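Local coordinates for protein tryptophan synthase alpha chain (Campylobacter jejuni, PDB 3THA) that probably cleaves indoleglycerol phosphate to indole and glyceraldehyde 3-phosphate as the alpha subunit of tryptophan synthase, serving the last step of tryptophan biosynthesis, at residues G23-N26 / L27-E31; Q35-Q39 / S40-I44; F93-Y97 / N98-S102; K180-E183 / E184-Q188. All coordinates share one frame; numbering follows the deposited sequence. Where two conformers were deposited one is given.

Interaction 1 (G23-N26 / L27-E31)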
loop_
_atom_site.group_PDB
_atom_site.type_symbol
_atom_site.label_atom_id
_atom_site.label_comp_id
_atom_site.label_asym_id
_atom_site.label_seq_id
_atom_site.Cartn_x
_atom_site.Cartn_y
_atom_site.Cartn_z
ATOM N N GLY B 23 6.775 11.175 11.850
ATOM C CA GLY B 23 8.175 11.339 11.409
ATOM C C GLY B 23 8.339 12.092 10.092
ATOM O O GLY B 23 9.438 12.200 9.582
ATOM N N TYR B 24 7.245 12.617 9.556
ATOM C CA TYR B 24 7.265 13.311 8.307
ATOM C C TYR B 24 6.822 14.786 8.462
ATOM O O TYR B 24 5.682 15.032 8.872
ATOM C CB TYR B 24 6.334 12.601 7.310
ATOM C CG TYR B 24 6.225 13.367 6.009
ATOM C CD1 TYR B 24 7.348 13.554 5.204
ATOM C CD2 TYR B 24 5.016 13.948 5.600
ATOM C CE1 TYR B 24 7.265 14.270 3.996
ATOM C CE2 TYR B 24 4.940 14.682 4.406
ATOM C CZ TYR B 24 6.053 14.821 3.610
ATOM O OH TYR B 24 6.001 15.539 2.427
ATOM N N PRO B 25 7.682 15.759 8.095
ATOM C CA PRO B 25 8.993 15.633 7.488
ATOM C C PRO B 25 10.095 15.353 8.500
ATOM O O PRO B 25 11.257 15.136 8.096
ATOM C CB PRO B 25 9.220 17.001 6.825
ATOM C CG PRO B 25 8.128 17.909 7.363
ATOM C CD PRO B 25 7.392 17.163 8.430
ATOM N N ASN B 26 9.735 15.393 9.789
ATOM C CA ASN B 26 10.581 14.944 10.878
ATOM C C ASN B 26 9.750 14.710 12.143
ATOM O O ASN B 26 8.568 15.058 12.192
ATOM C CB ASN B 26 11.833 15.834 11.102
ATOM C CG ASN B 26 11.506 17.318 11.286
ATOM O OD1 ASN B 26 10.513 17.665 11.917
ATOM N ND2 ASN B 26 12.372 18.195 10.771
ATOM N N LEU B 27 10.358 14.066 13.131
ATOM C CA LEU B 27 9.667 13.643 14.312
ATOM C C LEU B 27 9.229 14.847 15.125
ATOM O O LEU B 27 8.133 14.872 15.686
ATOM C CB LEU B 27 10.578 12.740 15.146
ATOM C CG LEU B 27 9.838 11.844 16.162
ATOM C CD1 LEU B 27 8.661 11.050 15.513
ATOM C CD2 LEU B 27 10.834 10.891 16.905
ATOM N N GLN B 28 10.071 15.870 15.165
ATOM C CA GLN B 28 9.744 17.037 15.959
ATOM C C GLN B 28 8.472 17.737 15.462
ATOM O O GLN B 28 7.725 18.311 16.259
ATOM C CB GLN B 28 10.919 18.001 16.043
ATOM C CG GLN B 28 10.609 19.279 16.827
ATOM C CD GLN B 28 10.082 19.031 18.248
ATOM O OE1 GLN B 28 10.602 18.182 18.978
ATOM N NE2 GLN B 28 9.060 19.786 18.642
ATOM N N THR B 29 8.203 17.658 14.163
ATOM C CA THR B 29 6.978 18.256 13.591
ATOM C C THR B 29 5.749 17.415 13.927
ATOM O O THR B 29 4.640 17.948 14.074
ATOM C CB THR B 29 7.059 18.379 12.081
ATOM O OG1 THR B 29 8.367 18.850 11.708
ATOM C CG2 THR B 29 5.932 19.338 11.520
ATOM N N SER B 30 5.963 16.102 14.013
ATOM C CA SER B 30 4.928 15.150 14.430
ATOM C C SER B 30 4.627 15.407 15.906
ATOM O O SER B 30 3.474 15.545 16.275
ATOM C CB SER B 30 5.344 13.690 14.121
ATOM O OG SER B 30 5.108 13.355 12.743
ATOM N N GLU B 31 5.669 15.555 16.723
ATOM C CA GLU B 31 5.515 15.954 18.131
ATOM C C GLU B 31 4.765 17.287 18.319
ATOM O O GLU B 31 3.832 17.390 19.076
ATOM C CB GLU B 31 6.876 16.011 18.842
ATOM C CG GLU B 31 6.767 16.397 20.348
ATOM C CD GLU B 31 7.919 15.873 21.209
ATOM O OE1 GLU B 31 8.572 14.896 20.799
ATOM O OE2 GLU B 31 8.178 16.434 22.299
#
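The backbone from Gly23 to Asn26 curls round and runs straight into the helix that starts at Leu27, so that Gly23 N comes back to Ser30 and Asn26 O starts the helical hydrogen bonding. Gly23 takes a positive phi, a conformation suited to glycine, and the peptide bond before Pro25 is cis; together they shape the bend. Asn26 O reaches Ser30 N at 3.3 Å, a weak bond, and makes a second weak one with Thr29 N. Asn26 is the N-cap residue of helix 27-35, which follows the first strand of the TIM barrel, and its side chain makes the capping bond. Its CG stands between the backbone N and the carbonyl carbon (chi1 54°), which swings OD1 over the first turn. There OD1 accepts from Thr29 N at 3.2 Å, the donor lying in the carbonyl plane at a C=O...N angle of 160°. Thr29 OG1 also donates to Asn26 OD1, with a modelled separation so short that its exact value is doubtful. The side chains of Asn26 and Thr29 cross at about a right angle, and Pro25 CD lies 3.8 Å from Thr29 OG1. On the residue after Thr29, Ser30 OG accepts from Gly23 N at 2.9 Å with an N-H...O angle of 157°. Leu27 CD1 packs 4.1 Å from Gly23 CA, while the leucine also meets Ser77 and Leu81 of helix 75-83.

Interaction 2 (Q35-Q39 / S40-I44)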
loop_
_atom_site.group_PDB
_atom_site.type_symbol
_atom_site.label_atom_id
_atom_site.label_comp_id
_atom_site.label_asym_id
_atom_site.label_seq_id
_atom_site.Cartn_x
_atom_site.Cartn_y
_atom_site.Cartn_z
ATOM N N GLN B 35 0.928 17.711 20.079
ATOM C CA GLN B 35 0.676 18.574 21.187
ATOM C C GLN B 35 -0.415 19.579 20.870
ATOM O O GLN B 35 -1.016 20.133 21.788
ATOM C CB GLN B 35 1.966 19.293 21.606
ATOM C CG GLN B 35 3.076 18.353 22.057
ATOM C CD GLN B 35 2.880 17.788 23.473
ATOM O OE1 GLN B 35 1.768 17.430 23.899
ATOM N NE2 GLN B 35 3.986 17.686 24.202
ATOM N N ARG B 36 -0.674 19.840 19.594
ATOM C CA ARG B 36 -1.682 20.833 19.247
ATOM C C ARG B 36 -3.010 20.190 18.834
ATOM O O ARG B 36 -3.949 20.842 18.394
ATOM C CB ARG B 36 -1.135 21.823 18.213
ATOM C CG ARG B 36 -0.292 22.979 18.823
ATOM C CD ARG B 36 0.564 23.716 17.785
ATOM N NE ARG B 36 -0.256 24.619 16.982
ATOM C CZ ARG B 36 0.207 25.565 16.163
ATOM N NH1 ARG B 36 1.512 25.762 16.013
ATOM N NH2 ARG B 36 -0.648 26.323 15.495
ATOM N N LEU B 37 -3.098 18.887 19.011
ATOM C CA LEU B 37 -4.241 18.137 18.517
ATOM C C LEU B 37 -5.533 18.586 19.213
ATOM O O LEU B 37 -6.579 18.668 18.592
ATOM C CB LEU B 37 -3.986 16.643 18.690
ATOM C CG LEU B 37 -4.851 15.672 17.925
ATOM C CD1 LEU B 37 -4.766 16.005 16.384
ATOM C CD2 LEU B 37 -4.415 14.233 18.249
ATOM N N ASP B 38 -5.444 18.848 20.504
ATOM C CA ASP B 38 -6.569 19.399 21.275
ATOM C C ASP B 38 -7.195 20.649 20.676
ATOM O O ASP B 38 -8.384 20.831 20.792
ATOM C CB ASP B 38 -6.162 19.671 22.726
ATOM C CG ASP B 38 -6.121 18.403 23.552
ATOM O OD1 ASP B 38 -6.570 17.353 23.051
ATOM O OD2 ASP B 38 -5.633 18.453 24.693
ATOM N N GLN B 39 -6.413 21.501 20.028
ATOM C CA GLN B 39 -6.998 22.695 19.403
ATOM C C GLN B 39 -7.299 22.557 17.927
ATOM O O GLN B 39 -7.708 23.539 17.307
ATOM C CB GLN B 39 -6.133 23.936 19.591
ATOM C CG GLN B 39 -5.707 24.221 21.012
ATOM C CD GLN B 39 -4.188 24.204 21.080
ATOM O OE1 GLN B 39 -3.516 25.149 20.636
ATOM N NE2 GLN B 39 -3.634 23.091 21.587
ATOM N N SER B 40 -7.090 21.382 17.343
ATOM C CA SER B 40 -7.427 21.220 15.925
ATOM C C SER B 40 -8.839 20.667 15.828
ATOM O O SER B 40 -9.304 20.076 16.785
ATOM C CB SER B 40 -6.446 20.259 15.239
ATOM O OG SER B 40 -6.708 18.928 15.653
ATOM N N PRO B 41 -9.520 20.810 14.676
ATOM C CA PRO B 41 -10.893 20.304 14.651
ATOM C C PRO B 41 -10.991 18.774 14.402
ATOM O O PRO B 41 -12.088 18.228 14.216
ATOM C CB PRO B 41 -11.525 21.112 13.515
ATOM C CG PRO B 41 -10.404 21.320 12.553
ATOM C CD PRO B 41 -9.096 21.280 13.343
ATOM N N ILE B 42 -9.859 18.084 14.455
ATOM C CA ILE B 42 -9.803 16.621 14.291
ATOM C C ILE B 42 -10.187 15.909 15.589
ATOM O O ILE B 42 -9.642 16.215 16.661
ATOM C CB ILE B 42 -8.392 16.194 13.895
ATOM C CG1 ILE B 42 -8.014 16.860 12.564
ATOM C CG2 ILE B 42 -8.251 14.675 13.876
ATOM C CD1 ILE B 42 -6.522 16.826 12.262
ATOM N N ASP B 43 -11.104 14.945 15.480
ATOM C CA ASP B 43 -11.651 14.235 16.627
ATOM C C ASP B 43 -10.885 12.935 16.867
ATOM O O ASP B 43 -10.684 12.530 18.020
ATOM C CB ASP B 43 -13.125 13.914 16.397
ATOM C CG ASP B 43 -13.975 15.156 16.214
ATOM O OD1 ASP B 43 -13.774 16.141 16.966
ATOM O OD2 ASP B 43 -14.864 15.145 15.333
ATOM N N ILE B 44 -10.473 12.279 15.781
ATOM C CA ILE B 44 -9.763 11.020 15.860
ATOM C C ILE B 44 -8.605 11.090 14.895
ATOM O O ILE B 44 -8.820 11.326 13.722
ATOM C CB ILE B 44 -10.680 9.869 15.425
ATOM C CG1 ILE B 44 -11.941 9.916 16.245
ATOM C CG2 ILE B 44 -9.960 8.486 15.494
ATOM C CD1 ILE B 44 -13.083 9.241 15.611
#
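Ser40 folds back on Leu37 where a short 3-10 turn (37-39) lies in the connection from helix 27-35 to barrel strand 44-48, an alpha-to-beta link of the TIM barrel. Its backbone N donates to Leu37 O at 3.0 Å, approaching from well above the carbonyl plane. The hydroxyl gives the same acceptor a second bond: with chi1 at 73°, Ser40 OG sits 3.0 Å from Leu37 O, this donor tilted only 17° from the plane. The one residue thus grips the carbonyl twice, and Lys89 NZ, just before strand 90-94, bonds both Leu37 O and Ile42 O and so bridges the two segments. Pro41 turns its CB away, and its carbonyl accepts from Asn16 ND2. Next, Ile42 N reaches back to Ser40 OG in a weak bond of 3.5 Å, giving the hydroxyl a role as acceptor as well. Ile42 also rests on Ala18 of strand 15-21 and Ile246 of helix 239-248. Leu37 CD1 lies 3.6 Å from Ser40 OG and 4.4 Å from Ile42 CB.

Interaction 3 (F93-Y97 / N98-S102); sequences FMVYY and NLIFS
Val95 meets the helix with both of its methyls: CG1 lies 3.9 Å from Leu99 CD1, and CG2 lies 3.7 Å from Ile100 CD1. In each pair the side chains meet at about a right angle. The next contact is aromatic. Tyr97 CE2 approaches Phe101 CD2 to 4.0 Å, arriving at the edge of the phenylalanine ring near its plane. Both residues hold CG anti to the backbone N (chi1 -165° and -168°), which sends the rings out along the same flank of the helix. Tyr96 CB sits 3.7 Å from Asn98 OD1. Backbone bonds fix this arrangement. Leu99 N donates to Tyr96 O at 3.2 Å from above the carbonyl plane, whereas Phe101 N meets Tyr97 O at 2.8 Å, nearly along the C=O axis; Ile100 N adds a weak bond to Tyr97 O. The contact marks the turn from barrel strand 90-94 into helix 97-103. Further out, Leu99 and Ile100 rest on Phe108 of helix 105-114, and Val95 is held by backbone bonding to Ile121 of the adjacent strand. Asn98 ND2 bonds Glu124 O of a second copy of this alpha chain, whose Glu129 packs on Tyr97 and Phe101. The side-chain contacts are mainly van der Waals packing, which sets no direction of its own, while the main-chain bonds are directional and Asn98 ND2 serves between the two alpha copies.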
loop_
_atom_site.group_PDB
_atom_site.type_symbol
_atom_site.label_atom_id
_atom_site.label_comp_id
_atom_site.label_asym_id
_atom_site.label_seq_id
_atom_site.Cartn_x
_atom_site.Cartn_y
_atom_site.Cartn_z
ATOM N N PHE B 93 -3.670 3.565 15.686
ATOM C CA PHE B 93 -2.627 3.117 14.793
ATOM C C PHE B 93 -3.195 2.651 13.474
ATOM O O PHE B 93 -4.221 1.984 13.417
ATOM C CB PHE B 93 -1.817 1.992 15.399
ATOM C CG PHE B 93 -0.695 2.452 16.253
ATOM C CD1 PHE B 93 0.088 3.539 15.877
ATOM C CD2 PHE B 93 -0.403 1.792 17.426
ATOM C CE1 PHE B 93 1.140 3.972 16.668
ATOM C CE2 PHE B 93 0.647 2.228 18.253
ATOM C CZ PHE B 93 1.418 3.303 17.865
HETATM N N MSE B 94 -2.523 3.013 12.402
HETATM C CA MSE B 94 -2.723 2.368 11.135
HETATM C C MSE B 94 -1.319 1.966 10.718
HETATM O O MSE B 94 -0.516 2.801 10.397
HETATM C CB MSE B 94 -3.396 3.314 10.158
HETATM C CG MSE B 94 -3.478 2.856 8.751
HETATM SE SE MSE B 94 -5.034 3.782 8.017
HETATM C CE MSE B 94 -4.833 3.388 6.184
ATOM N N VAL B 95 -1.023 0.677 10.803
ATOM C CA VAL B 95 0.265 0.118 10.432
ATOM C C VAL B 95 0.036 -1.167 9.648
ATOM O O VAL B 95 -0.987 -1.799 9.775
ATOM C CB VAL B 95 1.111 -0.263 11.711
ATOM C CG1 VAL B 95 1.552 0.969 12.464
ATOM C CG2 VAL B 95 0.334 -1.165 12.626
ATOM N N TYR B 96 1.011 -1.558 8.857
ATOM C CA TYR B 96 0.996 -2.874 8.277
ATOM C C TYR B 96 1.396 -3.874 9.313
ATOM O O TYR B 96 2.063 -3.521 10.297
ATOM C CB TYR B 96 1.975 -2.937 7.173
ATOM C CG TYR B 96 1.531 -2.194 5.967
ATOM C CD1 TYR B 96 0.617 -2.756 5.120
ATOM C CD2 TYR B 96 2.027 -0.923 5.668
ATOM C CE1 TYR B 96 0.228 -2.132 3.997
ATOM C CE2 TYR B 96 1.619 -0.270 4.519
ATOM C CZ TYR B 96 0.716 -0.906 3.682
ATOM O OH TYR B 96 0.256 -0.350 2.507
ATOM N N TYR B 97 0.940 -5.098 9.108
ATOM C CA TYR B 97 1.145 -6.199 10.028
ATOM C C TYR B 97 2.617 -6.528 10.257
ATOM O O TYR B 97 2.979 -7.009 11.337
ATOM C CB TYR B 97 0.395 -7.439 9.543
ATOM C CG TYR B 97 0.245 -8.519 10.599
ATOM C CD1 TYR B 97 -0.757 -8.451 11.560
ATOM C CD2 TYR B 97 1.088 -9.627 10.616
ATOM C CE1 TYR B 97 -0.909 -9.444 12.522
ATOM C CE2 TYR B 97 0.935 -10.628 11.553
ATOM C CZ TYR B 97 -0.058 -10.524 12.518
ATOM O OH TYR B 97 -0.208 -11.522 13.461
ATOM N N ASN B 98 3.461 -6.260 9.259
ATOM C CA ASN B 98 4.872 -6.558 9.366
ATOM C C ASN B 98 5.514 -5.827 10.544
ATOM O O ASN B 98 6.432 -6.344 11.167
ATOM C CB ASN B 98 5.616 -6.270 8.065
ATOM C CG ASN B 98 5.507 -4.791 7.599
ATOM O OD1 ASN B 98 5.347 -3.850 8.389
ATOM N ND2 ASN B 98 5.604 -4.601 6.307
ATOM N N LEU B 99 5.050 -4.618 10.836
ATOM C CA LEU B 99 5.557 -3.873 11.946
ATOM C C LEU B 99 5.195 -4.615 13.250
ATOM O O LEU B 99 6.015 -4.715 14.186
ATOM C CB LEU B 99 4.946 -2.481 11.939
ATOM C CG LEU B 99 5.658 -1.470 12.842
ATOM C CD1 LEU B 99 5.360 -0.069 12.402
ATOM C CD2 LEU B 99 5.253 -1.613 14.248
ATOM N N ILE B 100 3.961 -5.119 13.301
ATOM C CA ILE B 100 3.399 -5.730 14.499
ATOM C C ILE B 100 4.089 -7.061 14.745
ATOM O O ILE B 100 4.695 -7.260 15.797
ATOM C CB ILE B 100 1.850 -5.851 14.405
ATOM C CG1 ILE B 100 1.216 -4.444 14.250
ATOM C CG2 ILE B 100 1.260 -6.626 15.605
ATOM C CD1 ILE B 100 -0.316 -4.390 14.409
ATOM N N PHE B 101 4.027 -7.949 13.764
ATOM C CA PHE B 101 4.802 -9.179 13.775
ATOM C C PHE B 101 6.239 -9.113 14.315
ATOM O O PHE B 101 6.650 -9.965 15.102
ATOM C CB PHE B 101 4.838 -9.758 12.373
ATOM C CG PHE B 101 5.360 -11.153 12.312
ATOM C CD1 PHE B 101 6.736 -11.388 12.183
ATOM C CD2 PHE B 101 4.478 -12.231 12.385
ATOM C CE1 PHE B 101 7.232 -12.689 12.141
ATOM C CE2 PHE B 101 4.942 -13.540 12.321
ATOM C CZ PHE B 101 6.335 -13.778 12.203
ATOM N N SER B 102 6.989 -8.130 13.849
ATOM C CA SER B 102 8.382 -7.874 14.247
ATOM C C SER B 102 8.549 -7.498 15.726
ATOM O O SER B 102 9.490 -7.936 16.400
ATOM C CB SER B 102 8.941 -6.716 13.400
ATOM O OG SER B 102 9.906 -5.960 14.129
#

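Interaction 4 (K180-E183 / E184-Q188); sequences KSVE and EAILQ
The first turns of helix 180-195, the helical part of the beta-alpha-beta unit between strands 168-171 and 202-205, bring Val182 against Ile186 and Glu183 against Leu187. Val182 CG1, set anti to its backbone N (chi1 166°), lies 3.8 Å from Ile186 CD1. The isoleucine points its CB toward the preceding turn, and its CG1 rests 3.4 Å from Val182 O. That oxygen is also the acceptor for Ile186 N, at 3.0 Å, in the carbonyl plane and with a nearly straight N-H...O angle of 166°. Glu184 N donates to Lys180 O at 3.2 Å, again in plane. The following bond, Leu187 N to Glu183 O, is weak, and Leu187 CD1 packs 3.3 Å from the same oxygen. Lys180 and Glu184 place opposite charges on one side of the helix, but NZ and OE2 are 4.4 Å apart, beyond a salt bridge; Arg216 makes a long, weak ion pair with Glu184 and brings a like charge close to Lys180. Glu183 is bent at chi2, and its OE2 accepts from Ile176 N in the preceding loop, which ties the buried carboxylate to the chain leading into the helix. Ile186 and Leu187 both touch Val150 on a neighbouring loop. The i to i+4 pairings are those of any alpha-helix; this one is the outer helix of a beta-alpha-beta crossover of the TIM barrel, joining two adjacent parallel strands.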
loop_
_atom_site.group_PDB
_atom_site.type_symbol
_atom_site.label_atom_id
_atom_site.label_comp_id
_atom_site.label_asym_id
_atom_site.label_seq_id
_atom_site.Cartn_x
_atom_site.Cartn_y
_atom_site.Cartn_z
ATOM N N LYS B 180 -20.094 10.606 -10.685
ATOM C CA LYS B 180 -20.038 11.039 -9.257
ATOM C C LYS B 180 -21.276 10.889 -8.336
ATOM O O LYS B 180 -21.289 9.995 -7.466
ATOM C CB LYS B 180 -19.446 12.473 -9.148
ATOM C CG LYS B 180 -19.131 12.988 -7.722
ATOM C CD LYS B 180 -18.018 12.179 -7.022
ATOM C CE LYS B 180 -18.539 11.305 -5.855
ATOM N NZ LYS B 180 -18.804 12.095 -4.600
ATOM N N SER B 181 -22.266 11.780 -8.484
ATOM C CA SER B 181 -23.374 11.889 -7.512
ATOM C C SER B 181 -24.246 10.607 -7.407
ATOM O O SER B 181 -25.111 10.486 -6.526
ATOM C CB SER B 181 -24.220 13.135 -7.791
ATOM O OG SER B 181 -24.838 13.043 -9.064
ATOM N N VAL B 182 -23.995 9.649 -8.298
ATOM C CA VAL B 182 -24.585 8.317 -8.200
ATOM C C VAL B 182 -23.897 7.545 -7.085
ATOM O O VAL B 182 -24.531 7.177 -6.089
ATOM C CB VAL B 182 -24.397 7.524 -9.495
ATOM C CG1 VAL B 182 -24.694 6.039 -9.264
ATOM C CG2 VAL B 182 -25.249 8.105 -10.622
ATOM N N GLU B 183 -22.597 7.299 -7.289
ATOM C CA GLU B 183 -21.667 6.748 -6.273
ATOM C C GLU B 183 -21.896 7.334 -4.854
ATOM O O GLU B 183 -21.690 6.638 -3.863
ATOM C CB GLU B 183 -20.190 6.880 -6.736
ATOM C CG GLU B 183 -19.690 5.779 -7.728
ATOM C CD GLU B 183 -18.968 4.578 -7.053
ATOM O OE1 GLU B 183 -19.096 4.363 -5.817
ATOM O OE2 GLU B 183 -18.256 3.839 -7.772
ATOM N N GLU B 184 -22.365 8.581 -4.759
ATOM C CA GLU B 184 -22.842 9.097 -3.476
ATOM C C GLU B 184 -24.029 8.285 -2.927
ATOM O O GLU B 184 -23.879 7.605 -1.924
ATOM C CB GLU B 184 -23.195 10.562 -3.582
ATOM C CG GLU B 184 -23.532 11.186 -2.257
ATOM C CD GLU B 184 -23.591 12.703 -2.336
ATOM O OE1 GLU B 184 -24.680 13.262 -2.084
ATOM O OE2 GLU B 184 -22.556 13.340 -2.658
ATOM N N ALA B 185 -25.188 8.326 -3.596
ATOM C CA ALA B 185 -26.374 7.511 -3.199
ATOM C C ALA B 185 -26.117 6.002 -2.959
ATOM O O ALA B 185 -26.694 5.391 -2.051
ATOM C CB ALA B 185 -27.529 7.712 -4.190
ATOM N N ILE B 186 -25.243 5.407 -3.760
ATOM C CA ILE B 186 -24.822 4.039 -3.520
ATOM C C ILE B 186 -24.301 3.857 -2.095
ATOM O O ILE B 186 -24.633 2.861 -1.421
ATOM C CB ILE B 186 -23.739 3.622 -4.500
ATOM C CG1 ILE B 186 -24.264 3.775 -5.927
ATOM C CG2 ILE B 186 -23.293 2.204 -4.209
ATOM C CD1 ILE B 186 -23.304 3.355 -7.012
ATOM N N LEU B 187 -23.504 4.828 -1.648
ATOM C CA LEU B 187 -22.878 4.801 -0.330
ATOM C C LEU B 187 -23.903 4.854 0.782
ATOM O O LEU B 187 -23.826 4.087 1.749
ATOM C CB LEU B 187 -21.888 5.980 -0.159
ATOM C CG LEU B 187 -20.464 5.760 -0.663
ATOM C CD1 LEU B 187 -19.882 7.086 -1.119
ATOM C CD2 LEU B 187 -19.586 5.115 0.409
ATOM N N GLN B 188 -24.846 5.774 0.659
ATOM C CA GLN B 188 -25.954 5.826 1.588
ATOM C C GLN B 188 -26.737 4.510 1.637
ATOM O O GLN B 188 -27.299 4.165 2.693
ATOM C CB GLN B 188 -26.870 6.995 1.254
ATOM C CG GLN B 188 -26.450 8.308 1.909
ATOM C CD GLN B 188 -27.325 9.476 1.497
ATOM O OE1 GLN B 188 -27.655 9.647 0.321
ATOM N NE2 GLN B 188 -27.698 10.292 2.463
#

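All four contacts belong to one closed barrel of eight parallel strands, and they follow one another along the chain without overlap. Interactions 1 and 2 bracket helix 27-35, the first at its N-terminal cap and the second just past its end, before strand 44-48; their centres are about 16 Å apart. Interaction 3 comes at the exit of strand 90-94, its centre about 20 Å from interaction 1 and 25 Å from interaction 2. Interaction 4 lies across the chain's centre from interactions 1 and 3, about 37 and 33 Å away between centres. Interactions 1 to 3 lie at or near junctions of helix and strand, while interaction 4 lies within the first turns of outer helix 180-195; interaction 3 also borders a second copy of the same chain.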